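Local coordinates for scarecrow-like protein 3 (Arabidopsis thaliana, PDB 6KPB) that probably acts as a transcription factor in plant development and binds zinc finger proteins of the IDD family, including JACKDAW/IDD10, at residues M166-D171 with R198-H203; E159-E164 with A251-S256; L172-P177 with E207-M212; A182-F187 with L223-Q228. One frame throughout, in Å; residues are numbered along the deposited sequence.

Contact 1: M166-D171 with R198-H203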
loop_
_atom_site.group_PDB
_atom_site.type_symbol
_atom_site.label_atom_id
_atom_site.label_comp_id
_atom_site.label_asym_id
_atom_site.label_seq_id
_atom_site.Cartn_x
_atom_site.Cartn_y
_atom_site.Cartn_z
ATOM N N MET A 166 -0.883 44.055 16.001
ATOM C CA MET A 166 -1.239 43.299 14.805
ATOM C C MET A 166 -0.123 42.309 14.520
ATOM O O MET A 166 0.999 42.714 14.203
ATOM C CB MET A 166 -1.449 44.228 13.608
ATOM C CG MET A 166 -2.509 45.295 13.814
ATOM S SD MET A 166 -4.029 44.924 12.922
ATOM C CE MET A 166 -3.383 44.661 11.272
ATOM N N VAL A 167 -0.428 41.018 14.626
ATOM C CA VAL A 167 0.570 39.964 14.501
ATOM C C VAL A 167 0.124 38.984 13.426
ATOM O O VAL A 167 -1.011 38.495 13.456
ATOM C CB VAL A 167 0.796 39.235 15.839
ATOM C CG1 VAL A 167 1.581 37.950 15.622
ATOM C CG2 VAL A 167 1.520 40.148 16.816
ATOM N N HIS A 168 1.021 38.698 12.484
ATOM C CA HIS A 168 0.795 37.721 11.426
ATOM C C HIS A 168 1.878 36.656 11.524
ATOM O O HIS A 168 3.068 36.966 11.402
ATOM C CB HIS A 168 0.810 38.389 10.048
ATOM C CG HIS A 168 0.556 37.445 8.912
ATOM N ND1 HIS A 168 0.768 37.794 7.595
ATOM C CD2 HIS A 168 0.106 36.169 8.895
ATOM C CE1 HIS A 168 0.461 36.772 6.816
ATOM N NE2 HIS A 168 0.058 35.772 7.580
ATOM N N VAL A 169 1.470 35.409 11.751
ATOM C CA VAL A 169 2.386 34.279 11.856
ATOM C C VAL A 169 2.217 33.411 10.617
ATOM O O VAL A 169 1.088 33.097 10.221
ATOM C CB VAL A 169 2.136 33.464 13.138
ATOM C CG1 VAL A 169 3.052 32.255 13.185
ATOM C CG2 VAL A 169 2.337 34.333 14.369
ATOM N N ILE A 170 3.334 33.029 10.005
ATOM C CA ILE A 170 3.336 32.182 8.819
ATOM C C ILE A 170 3.903 30.825 9.208
ATOM O O ILE A 170 5.056 30.728 9.644
ATOM C CB ILE A 170 4.143 32.811 7.675
ATOM C CG1 ILE A 170 3.556 34.171 7.294
ATOM C CG2 ILE A 170 4.165 31.884 6.471
ATOM C CD1 ILE A 170 4.310 34.869 6.188
ATOM N N ASP A 171 3.092 29.780 9.051
ATOM C CA ASP A 171 3.484 28.410 9.367
ATOM C C ASP A 171 3.743 27.681 8.052
ATOM O O ASP A 171 2.808 27.413 7.288
ATOM C CB ASP A 171 2.399 27.716 10.190
ATOM C CG ASP A 171 2.826 26.352 10.709
ATOM O OD1 ASP A 171 3.899 25.856 10.308
ATOM O OD2 ASP A 171 2.083 25.775 11.530
ATOM N N ARG A 198 -3.208 36.804 13.217
ATOM C CA ARG A 198 -3.449 36.173 11.930
ATOM C C ARG A 198 -2.410 35.082 11.730
ATOM O O ARG A 198 -1.215 35.308 11.951
ATOM C CB ARG A 198 -3.393 37.192 10.791
ATOM C CG ARG A 198 -3.514 36.587 9.402
ATOM C CD ARG A 198 -4.221 37.541 8.453
ATOM N NE ARG A 198 -3.931 37.237 7.056
ATOM C CZ ARG A 198 -3.019 37.876 6.332
ATOM N NH1 ARG A 198 -2.815 37.536 5.067
ATOM N NH2 ARG A 198 -2.313 38.859 6.873
ATOM N N ILE A 199 -2.866 33.898 11.335
ATOM C CA ILE A 199 -1.992 32.760 11.089
ATOM C C ILE A 199 -2.231 32.266 9.671
ATOM O O ILE A 199 -3.374 31.986 9.291
ATOM C CB ILE A 199 -2.221 31.630 12.107
ATOM C CG1 ILE A 199 -1.866 32.110 13.514
ATOM C CG2 ILE A 199 -1.403 30.401 11.728
ATOM C CD1 ILE A 199 -1.930 31.020 14.558
ATOM N N THR A 200 -1.159 32.171 8.892
ATOM C CA THR A 200 -1.205 31.632 7.539
ATOM C C THR A 200 -0.591 30.240 7.556
ATOM O O THR A 200 0.598 30.086 7.861
ATOM C CB THR A 200 -0.462 32.537 6.557
ATOM O OG1 THR A 200 -1.088 33.824 6.533
ATOM C CG2 THR A 200 -0.502 31.941 5.159
ATOM N N GLY A 201 -1.396 29.230 7.236
ATOM C CA GLY A 201 -0.960 27.845 7.269
ATOM C C GLY A 201 -0.711 27.302 5.870
ATOM O O GLY A 201 -1.587 27.357 5.009
ATOM N N VAL A 202 0.486 26.756 5.670
ATOM C CA VAL A 202 0.894 26.190 4.389
ATOM C C VAL A 202 1.012 24.681 4.544
ATOM O O VAL A 202 1.727 24.194 5.429
ATOM C CB VAL A 202 2.221 26.797 3.901
ATOM C CG1 VAL A 202 2.643 26.163 2.581
ATOM C CG2 VAL A 202 2.094 28.304 3.753
ATOM N N HIS A 203 0.310 23.947 3.685
ATOM C CA HIS A 203 0.392 22.494 3.652
ATOM C C HIS A 203 -0.107 22.027 2.294
ATOM O O HIS A 203 -0.793 22.762 1.580
ATOM C CB HIS A 203 -0.419 21.854 4.786
ATOM C CG HIS A 203 0.026 20.469 5.142
ATOM N ND1 HIS A 203 -0.524 19.339 4.574
ATOM C CD2 HIS A 203 0.965 20.030 6.015
ATOM C CE1 HIS A 203 0.059 18.266 5.079
ATOM N NE2 HIS A 203 0.966 18.658 5.956
#
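Val169 joins Arg198 and Thr200 through its backbone: its N donates to Arg198 O at 2.7 Å, and its O receives Thr200 N at 2.8 Å. Arg198 N to Val167 O, Asp171 N to Thr200 O and Val202 N to Asp171 O complete a parallel ladder between the two strands of a beta-alpha-beta unit joined by helix 178-189, their axes within 4.6 Å. Val167 to Asp171 form what is predicted to be the VHIID motif of GRAS proteins.

The contacts of His168, Arg198 and Thr200 are mainly polar. His168 has CG anti to the backbone N (chi1 -179°), beside the carbonyl carbon. Thr200 OG1 meets NE2 of its ring at the edge, 2.5 Å away, a very short bond whose length deserves caution; OG1 also bonds Asn230. The Arg198 guanidinium stacks on one face of the imidazole, centres 3.9 Å apart and planes 27° apart; Ile170 CG1 lies over the other. Arg198 NH2 salt-bridges to Glu250 and NH1 bonds Arg245 O.

On the other side of the sheet, Val169 CB lies 4.2 Å from Ile199 CG1.

A guanidinium on the imidazole would tend to disfavour a second positive charge there, which Glu250, weakly bonded to His168 ND1, probably offsets.

Contact 2: E159-E164 with A251-S256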
loop_
_atom_site.group_PDB
_atom_site.type_symbol
_atom_site.label_atom_id
_atom_site.label_comp_id
_atom_site.label_asym_id
_atom_site.label_seq_id
_atom_site.Cartn_x
_atom_site.Cartn_y
_atom_site.Cartn_z
ATOM N N GLU A 159 8.162 37.271 22.567
ATOM C CA GLU A 159 9.106 38.326 22.913
ATOM C C GLU A 159 9.357 39.262 21.736
ATOM O O GLU A 159 9.619 40.453 21.940
ATOM C CB GLU A 159 10.405 37.695 23.416
ATOM C CG GLU A 159 11.693 38.334 22.927
ATOM C CD GLU A 159 12.914 37.597 23.442
ATOM O OE1 GLU A 159 14.023 37.823 22.910
ATOM O OE2 GLU A 159 12.759 36.783 24.378
ATOM N N ALA A 160 9.266 38.754 20.506
ATOM C CA ALA A 160 9.383 39.628 19.345
ATOM C C ALA A 160 8.131 40.469 19.147
ATOM O O ALA A 160 8.204 41.564 18.577
ATOM C CB ALA A 160 9.667 38.805 18.089
ATOM N N MET A 161 6.979 39.984 19.613
ATOM C CA MET A 161 5.704 40.661 19.424
ATOM C C MET A 161 5.283 41.475 20.643
ATOM O O MET A 161 4.093 41.761 20.806
ATOM C CB MET A 161 4.616 39.648 19.067
ATOM C CG MET A 161 4.860 38.914 17.762
ATOM S SD MET A 161 5.321 40.036 16.434
ATOM C CE MET A 161 5.269 38.941 15.020
ATOM N N GLU A 162 6.230 41.845 21.502
ATOM C CA GLU A 162 5.918 42.714 22.628
ATOM C C GLU A 162 5.456 44.074 22.121
ATOM O O GLU A 162 6.169 44.737 21.361
ATOM C CB GLU A 162 7.142 42.872 23.530
ATOM C CG GLU A 162 7.621 41.587 24.184
ATOM C CD GLU A 162 8.977 41.747 24.849
ATOM O OE1 GLU A 162 9.751 42.631 24.423
ATOM O OE2 GLU A 162 9.268 40.990 25.799
ATOM N N GLY A 163 4.258 44.486 22.537
ATOM C CA GLY A 163 3.709 45.770 22.169
ATOM C C GLY A 163 2.985 45.807 20.839
ATOM O O GLY A 163 2.251 46.766 20.579
ATOM N N GLU A 164 3.164 44.796 19.992
ATOM C CA GLU A 164 2.516 44.790 18.687
ATOM C C GLU A 164 1.029 44.495 18.833
ATOM O O GLU A 164 0.638 43.550 19.525
ATOM C CB GLU A 164 3.172 43.755 17.775
ATOM C CG GLU A 164 4.627 44.040 17.449
ATOM C CD GLU A 164 4.795 45.173 16.454
ATOM O OE1 GLU A 164 3.793 45.570 15.824
ATOM O OE2 GLU A 164 5.932 45.664 16.302
ATOM N N ALA A 251 3.102 43.103 12.225
ATOM C CA ALA A 251 4.331 42.418 12.590
ATOM C C ALA A 251 4.265 40.959 12.157
ATOM O O ALA A 251 3.229 40.301 12.288
ATOM C CB ALA A 251 4.567 42.522 14.095
ATOM N N LEU A 252 5.381 40.455 11.640
ATOM C CA LEU A 252 5.426 39.163 10.973
ATOM C C LEU A 252 6.422 38.238 11.658
ATOM O O LEU A 252 7.494 38.671 12.092
ATOM C CB LEU A 252 5.800 39.329 9.496
ATOM C CG LEU A 252 5.629 38.108 8.592
ATOM C CD1 LEU A 252 4.161 37.738 8.479
ATOM C CD2 LEU A 252 6.228 38.370 7.219
ATOM N N ALA A 253 6.058 36.961 11.745
ATOM C CA ALA A 253 6.939 35.919 12.247
ATOM C C ALA A 253 6.817 34.703 11.342
ATOM O O ALA A 253 5.720 34.369 10.886
ATOM C CB ALA A 253 6.601 35.542 13.696
ATOM N N VAL A 254 7.948 34.052 11.075
ATOM C CA VAL A 254 8.009 32.898 10.186
ATOM C C VAL A 254 8.527 31.706 10.981
ATOM O O VAL A 254 9.555 31.808 11.661
ATOM C CB VAL A 254 8.902 33.171 8.961
ATOM C CG1 VAL A 254 9.078 31.909 8.135
ATOM C CG2 VAL A 254 8.309 34.283 8.109
ATOM N N SER A 255 7.814 30.583 10.892
ATOM C CA SER A 255 8.178 29.351 11.584
ATOM C C SER A 255 8.461 28.272 10.550
ATOM O O SER A 255 7.577 27.912 9.765
ATOM C CB SER A 255 7.066 28.905 12.534
ATOM O OG SER A 255 7.365 27.646 13.115
ATOM N N SER A 256 9.686 27.752 10.557
ATOM C CA SER A 256 10.129 26.737 9.601
ATOM C C SER A 256 10.548 25.498 10.386
ATOM O O SER A 256 11.687 25.397 10.851
ATOM C CB SER A 256 11.267 27.268 8.735
ATOM O OG SER A 256 11.643 26.323 7.748
#
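A type II beta turn, Met161 to Glu164, follows helix 145-160 and brings the side chains of its first and last residues down on Ala251, where strand 251-257 starts. The turn is closed by Glu164 N on Met161 O at 3.3 Å.

Met161 does most of the touching. Its chain bends at chi2 (-47°), placing SD 3.5 Å from Ala251 CB, and the terminal methyl lies beyond the sulfur, with CE 3.6 Å from Leu252 C and 3.9 Å from Ala253 CB. The sulfur and methyl thus lie over the side of the strand from which Ala251 and Ala253 project, two small residues either side of Leu252, whose side chain sets out away from the turn and touches His168 and Ile170. In the Rossmann-like core of the GRAS domain this strand runs parallel beside strand 166-171, and Met161 also touches Val167 there and Phe187 of helix 178-189.

Glu164 comes to Ala251 with its carbon chain. A bend at chi2 (-74°) brings CD to 3.6 Å from Ala251 CB, with CG at 3.7 Å from the same methyl. The charged end looks to another partner, Lys344, which forms a salt bridge with OE2, while Arg190 bonds the carbonyl oxygens of both Met161 and Glu164.

Contact 3: L172-P177 with E207-M212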
loop_
_atom_site.group_PDB
_atom_site.type_symbol
_atom_site.label_atom_id
_atom_site.label_comp_id
_atom_site.label_asym_id
_atom_site.label_seq_id
_atom_site.Cartn_x
_atom_site.Cartn_y
_atom_site.Cartn_z
ATOM N N LEU A 172 5.012 27.358 7.790
ATOM C CA LEU A 172 5.383 26.724 6.531
ATOM C C LEU A 172 5.016 25.246 6.480
ATOM O O LEU A 172 4.961 24.674 5.386
ATOM C CB LEU A 172 6.882 26.895 6.279
ATOM C CG LEU A 172 7.383 28.340 6.233
ATOM C CD1 LEU A 172 8.852 28.390 5.847
ATOM C CD2 LEU A 172 6.547 29.176 5.273
ATOM N N ASP A 173 4.768 24.615 7.629
ATOM C CA ASP A 173 4.283 23.232 7.682
ATOM C C ASP A 173 3.214 23.184 8.772
ATOM O O ASP A 173 3.494 22.850 9.927
ATOM C CB ASP A 173 5.411 22.241 7.936
ATOM C CG ASP A 173 4.920 20.805 7.999
ATOM O OD1 ASP A 173 4.461 20.371 9.078
ATOM O OD2 ASP A 173 4.971 20.115 6.959
ATOM N N ALA A 174 1.986 23.530 8.393
ATOM C CA ALA A 174 0.875 23.636 9.338
ATOM C C ALA A 174 0.181 22.280 9.478
ATOM O O ALA A 174 -0.931 22.052 8.998
ATOM C CB ALA A 174 -0.094 24.720 8.887
ATOM N N SER A 175 0.867 21.373 10.170
ATOM C CA SER A 175 0.370 20.020 10.391
ATOM C C SER A 175 -0.148 19.779 11.800
ATOM O O SER A 175 -1.150 19.082 11.970
ATOM C CB SER A 175 1.468 18.997 10.072
ATOM O OG SER A 175 2.702 19.367 10.666
ATOM N N GLU A 176 0.498 20.342 12.820
ATOM C CA GLU A 176 0.082 20.128 14.202
ATOM C C GLU A 176 -0.464 21.419 14.794
ATOM O O GLU A 176 0.296 22.387 14.963
ATOM C CB GLU A 176 1.252 19.612 15.043
ATOM C CG GLU A 176 0.899 19.406 16.506
ATOM C CD GLU A 176 -0.199 18.381 16.697
ATOM O OE1 GLU A 176 -0.039 17.240 16.212
ATOM O OE2 GLU A 176 -1.228 18.720 17.321
ATOM N N PRO A 177 -1.757 21.489 15.126
ATOM C CA PRO A 177 -2.304 22.722 15.712
ATOM C C PRO A 177 -1.856 22.986 17.142
ATOM O O PRO A 177 -2.107 24.089 17.646
ATOM C CB PRO A 177 -3.821 22.501 15.638
ATOM C CG PRO A 177 -3.985 21.022 15.625
ATOM C CD PRO A 177 -2.804 20.484 14.868
ATOM N N GLU A 207 -7.160 18.376 4.072
ATOM C CA GLU A 207 -7.682 17.821 5.318
ATOM C C GLU A 207 -6.847 18.239 6.521
ATOM O O GLU A 207 -7.390 18.444 7.613
ATOM C CB GLU A 207 -7.748 16.296 5.227
ATOM C CG GLU A 207 -8.563 15.768 4.054
ATOM C CD GLU A 207 -7.740 15.608 2.787
ATOM O OE1 GLU A 207 -8.094 14.746 1.959
ATOM O OE2 GLU A 207 -6.739 16.337 2.621
ATOM N N VAL A 208 -5.532 18.373 6.344
ATOM C CA VAL A 208 -4.680 18.835 7.435
ATOM C C VAL A 208 -4.993 20.287 7.775
ATOM O O VAL A 208 -5.039 20.668 8.951
ATOM C CB VAL A 208 -3.198 18.644 7.064
ATOM C CG1 VAL A 208 -2.300 19.103 8.199
ATOM C CG2 VAL A 208 -2.925 17.190 6.719
ATOM N N LEU A 209 -5.219 21.119 6.755
ATOM C CA LEU A 209 -5.533 22.522 7.001
ATOM C C LEU A 209 -6.944 22.696 7.545
ATOM O O LEU A 209 -7.194 23.623 8.324
ATOM C CB LEU A 209 -5.349 23.328 5.716
ATOM C CG LEU A 209 -3.914 23.388 5.188
ATOM C CD1 LEU A 209 -3.892 23.782 3.723
ATOM C CD2 LEU A 209 -3.085 24.360 6.013
ATOM N N GLU A 210 -7.875 21.824 7.152
ATOM C CA GLU A 210 -9.234 21.907 7.676
ATOM C C GLU A 210 -9.269 21.617 9.171
ATOM O O GLU A 210 -9.963 22.307 9.927
ATOM C CB GLU A 210 -10.152 20.940 6.926
ATOM C CG GLU A 210 -10.274 21.212 5.437
ATOM C CD GLU A 210 -11.198 20.226 4.747
ATOM O OE1 GLU A 210 -11.687 20.537 3.642
ATOM O OE2 GLU A 210 -11.439 19.140 5.317
ATOM N N GLN A 211 -8.528 20.600 9.618
ATOM C CA GLN A 211 -8.515 20.267 11.040
ATOM C C GLN A 211 -7.845 21.363 11.859
ATOM O O GLN A 211 -8.340 21.736 12.928
ATOM C CB GLN A 211 -7.817 18.926 11.263
ATOM C CG GLN A 211 -8.536 17.740 10.645
ATOM C CD GLN A 211 -7.902 16.417 11.020
ATOM O OE1 GLN A 211 -8.197 15.382 10.423
ATOM N NE2 GLN A 211 -7.026 16.442 12.018
ATOM N N MET A 212 -6.719 21.892 11.376
ATOM C CA MET A 212 -6.057 22.976 12.093
ATOM C C MET A 212 -6.948 24.208 12.158
ATOM O O MET A 212 -7.127 24.804 13.226
ATOM C CB MET A 212 -4.722 23.317 11.435
ATOM C CG MET A 212 -4.145 24.634 11.920
ATOM S SD MET A 212 -2.420 24.872 11.474
ATOM C CE MET A 212 -1.676 23.425 12.220
#
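The flat peptide link from Glu176 to Pro177 takes the tip of Met212 over one face: CE is 3.5 Å from Glu176 C and equally close to Pro177 N. The methionine chain runs at a slant past the proline ring, and the same methyl reaches Pro177 CD at 4.1 Å. A second flat group, the carbonyl of Ala174, has Val208 CG1 beside its oxygen at 3.3 Å; this branch also lies 3.6 Å from Ser175 CA. The carboxylate of Asp173 is met within the loop itself, by Ser175 OG, which donates to OD1 at 2.6 Å, nearly in line with the C-O bond.

Met212 can reach this far because CG stands anti to its backbone N (chi1 166°) and the chain stays extended as far as SD; only at chi3 (-57°) does it turn, swinging CE onto the proline link. On the way, SD passes 3.5 Å from Ala174 CB. That methyl points toward the helix from the centre of an inverse gamma turn, and Leu209 CD2 touches it more loosely, at 4.2 Å. Across the contact everything is van der Waals packing, with sulfur and methyls against backbone and small side chains.

The loop is the first leg of the beta-alpha-beta crossover from strand 166-171 to helix 178-189 in the Rossmann-like sheet, and Glu176 OE2 weakly caps Ala178 N. Helix 206-223 lies against it: Val208 also touches Ile133 of helix 129-142, while Leu209 and Met212 reach strand 227-233 at Pro231, Val233 and Phe229. Ala174 itself is tied by a backbone bond to Val202 of strand 196-203.

Contact 4: A182-F187 with L223-Q228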
loop_
_atom_site.group_PDB
_atom_site.type_symbol
_atom_site.label_atom_id
_atom_site.label_comp_id
_atom_site.label_asym_id
_atom_site.label_seq_id
_atom_site.Cartn_x
_atom_site.Cartn_y
_atom_site.Cartn_z
ATOM N N ALA A 182 -1.195 26.808 22.036
ATOM C CA ALA A 182 -0.535 27.371 23.208
ATOM C C ALA A 182 -0.247 28.855 23.022
ATOM O O ALA A 182 -0.432 29.649 23.951
ATOM C CB ALA A 182 0.754 26.606 23.504
ATOM N N LEU A 183 0.205 29.250 21.828
ATOM C CA LEU A 183 0.497 30.659 21.582
ATOM C C LEU A 183 -0.760 31.512 21.663
ATOM O O LEU A 183 -0.692 32.685 22.046
ATOM C CB LEU A 183 1.170 30.831 20.219
ATOM C CG LEU A 183 1.720 32.229 19.929
ATOM C CD1 LEU A 183 2.772 32.590 20.958
ATOM C CD2 LEU A 183 2.294 32.324 18.522
ATOM N N LEU A 184 -1.914 30.943 21.307
ATOM C CA LEU A 184 -3.174 31.665 21.445
ATOM C C LEU A 184 -3.447 32.013 22.904
ATOM O O LEU A 184 -3.741 33.168 23.235
ATOM C CB LEU A 184 -4.320 30.832 20.868
ATOM C CG LEU A 184 -4.688 31.066 19.403
ATOM C CD1 LEU A 184 -5.630 29.981 18.910
ATOM C CD2 LEU A 184 -5.327 32.434 19.243
ATOM N N GLN A 185 -3.346 31.022 23.793
ATOM C CA GLN A 185 -3.575 31.270 25.213
ATOM C C GLN A 185 -2.548 32.244 25.777
ATOM O O GLN A 185 -2.883 33.108 26.595
ATOM C CB GLN A 185 -3.542 29.952 25.988
ATOM C CG GLN A 185 -3.553 30.115 27.502
ATOM C CD GLN A 185 -4.841 30.728 28.019
ATOM O OE1 GLN A 185 -5.847 30.037 28.187
ATOM N NE2 GLN A 185 -4.815 32.031 28.275
ATOM N N ALA A 186 -1.290 32.122 25.348
ATOM C CA ALA A 186 -0.241 32.992 25.868
ATOM C C ALA A 186 -0.451 34.435 25.428
ATOM O O ALA A 186 -0.268 35.365 26.223
ATOM C CB ALA A 186 1.127 32.481 25.421
ATOM N N PHE A 187 -0.831 34.640 24.163
ATOM C CA PHE A 187 -1.178 35.981 23.701
ATOM C C PHE A 187 -2.334 36.556 24.506
ATOM O O PHE A 187 -2.344 37.749 24.830
ATOM C CB PHE A 187 -1.531 35.950 22.213
ATOM C CG PHE A 187 -0.382 36.283 21.303
ATOM C CD1 PHE A 187 0.517 37.283 21.636
ATOM C CD2 PHE A 187 -0.206 35.600 20.111
ATOM C CE1 PHE A 187 1.573 37.593 20.798
ATOM C CE2 PHE A 187 0.847 35.906 19.268
ATOM C CZ PHE A 187 1.738 36.903 19.613
ATOM N N LEU A 223 -11.394 31.809 23.493
ATOM C CA LEU A 223 -10.470 32.746 24.119
ATOM C C LEU A 223 -10.814 34.202 23.844
ATOM O O LEU A 223 -10.135 35.089 24.377
ATOM C CB LEU A 223 -9.040 32.456 23.654
ATOM C CG LEU A 223 -8.338 31.296 24.360
ATOM C CD1 LEU A 223 -6.979 31.030 23.739
ATOM C CD2 LEU A 223 -8.200 31.599 25.840
ATOM N N ASP A 224 -11.841 34.468 23.038
ATOM C CA ASP A 224 -12.264 35.829 22.706
ATOM C C ASP A 224 -11.099 36.637 22.136
ATOM O O ASP A 224 -10.828 37.769 22.544
ATOM C CB ASP A 224 -12.885 36.518 23.926
ATOM C CG ASP A 224 -13.706 37.740 23.553
ATOM O OD1 ASP A 224 -14.661 37.593 22.760
ATOM O OD2 ASP A 224 -13.389 38.846 24.041
ATOM N N ILE A 225 -10.401 36.036 21.184
ATOM C CA ILE A 225 -9.262 36.649 20.505
ATOM C C ILE A 225 -9.672 36.946 19.069
ATOM O O ILE A 225 -10.152 36.040 18.375
ATOM C CB ILE A 225 -8.018 35.739 20.531
ATOM C CG1 ILE A 225 -7.299 35.838 21.881
ATOM C CG2 ILE A 225 -7.074 36.078 19.388
ATOM C CD1 ILE A 225 -5.974 35.102 21.927
ATOM N N PRO A 226 -9.518 38.185 18.588
ATOM C CA PRO A 226 -9.717 38.444 17.155
ATOM C C PRO A 226 -8.671 37.697 16.346
ATOM O O PRO A 226 -7.477 38.001 16.428
ATOM C CB PRO A 226 -9.561 39.963 17.041
ATOM C CG PRO A 226 -8.723 40.345 18.223
ATOM C CD PRO A 226 -9.091 39.389 19.320
ATOM N N PHE A 227 -9.104 36.703 15.576
ATOM C CA PHE A 227 -8.179 35.764 14.966
ATOM C C PHE A 227 -8.634 35.428 13.556
ATOM O O PHE A 227 -9.833 35.297 13.294
ATOM C CB PHE A 227 -8.066 34.490 15.818
ATOM C CG PHE A 227 -7.415 33.334 15.113
ATOM C CD1 PHE A 227 -6.043 33.297 14.929
ATOM C CD2 PHE A 227 -8.177 32.270 14.656
ATOM C CE1 PHE A 227 -5.444 32.226 14.289
ATOM C CE2 PHE A 227 -7.585 31.198 14.016
ATOM C CZ PHE A 227 -6.217 31.176 13.832
ATOM N N GLN A 228 -7.669 35.297 12.650
ATOM C CA GLN A 228 -7.943 34.934 11.267
ATOM C C GLN A 228 -6.951 33.870 10.833
ATOM O O GLN A 228 -5.748 33.991 11.090
ATOM C CB GLN A 228 -7.863 36.154 10.343
ATOM C CG GLN A 228 -8.292 35.881 8.910
ATOM C CD GLN A 228 -8.403 37.149 8.089
ATOM O OE1 GLN A 228 -8.122 38.245 8.577
ATOM N NE2 GLN A 228 -8.818 37.010 6.836
#
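Leu184 meets three side chains of the 223-228 segment: Leu223 reaches its CB, Ile225 its CD2, and Phe227 touches that same branch from farther along. Leu184 and Ile225 cross obliquely, methyl to methyl, with CD2 of Leu184 3.8 Å from CD1 of Ile225. Ile225 CD1 also presses close on the helix backbone, 3.2 Å from Leu184 O. Its CG1 stands anti to the carbonyl carbon (chi1 -80°), and from there the chain continues extended to that methyl.

Leu223 approaches the helix just beside it and splits its two branches between backbone and side chain. CD1 nestles against the Leu184-Gln185 peptide, 3.6 Å from Gln185 N, and is 3.9 Å from Leu184 CB. CD2 turns to the Gln185 side chain, which crosses Leu223 at about a right angle; its OE1 lies 3.7 Å from CD2. Gln185 sets out away from the other segment, and the bend at chi2 (65°) places CD within 4.1 Å of that methyl.

These residues belong to two successive beta-alpha-beta crossovers of the Rossmann-like sheet. Helix 178-189 connects strands 166-171 and 196-203; the 223-228 segment brings the chain from the end of helix 206-223 into strand 227-233, with Asp224 leaving helical geometry at positive phi. Leu184 also packs on Leu197 of strand 196-203, the strand shared by both crossovers.

Phe227 makes the loosest of these contacts, its CD1 4.5 Å from Leu184 CD2, with the methyl oblique to the ring. The same ring touches Leu216, Ile217 and Ala220 of helix 206-223.

Strand 166-171 has a neighbour on each edge: contact 1 pairs it with strand 196-203, and strand 251-257 of contact 2 bonds to its other edge, through His168 N to Ala251 O at 2.7 Å. Strand 227-233, reached by contact 4, lies beyond 196-203. Along the chain, contact 2 spans the other three, while the segments of contacts 1, 3 and 4 alternate, as expected of successive beta-alpha-beta crossovers. Centres of contacts 1 and 2 are about 10 Å apart, those of 2 and 4 about 14 Å, and those of 2 and 3 about 20 Å. Contact 3 lies at the C-terminal ends of strands 166-171 and 196-203; contact 4 sets helix 178-189 against the segment leading into strand 227-233. Together they hold much of the parallel, Rossmann-like part of the GRAS domain.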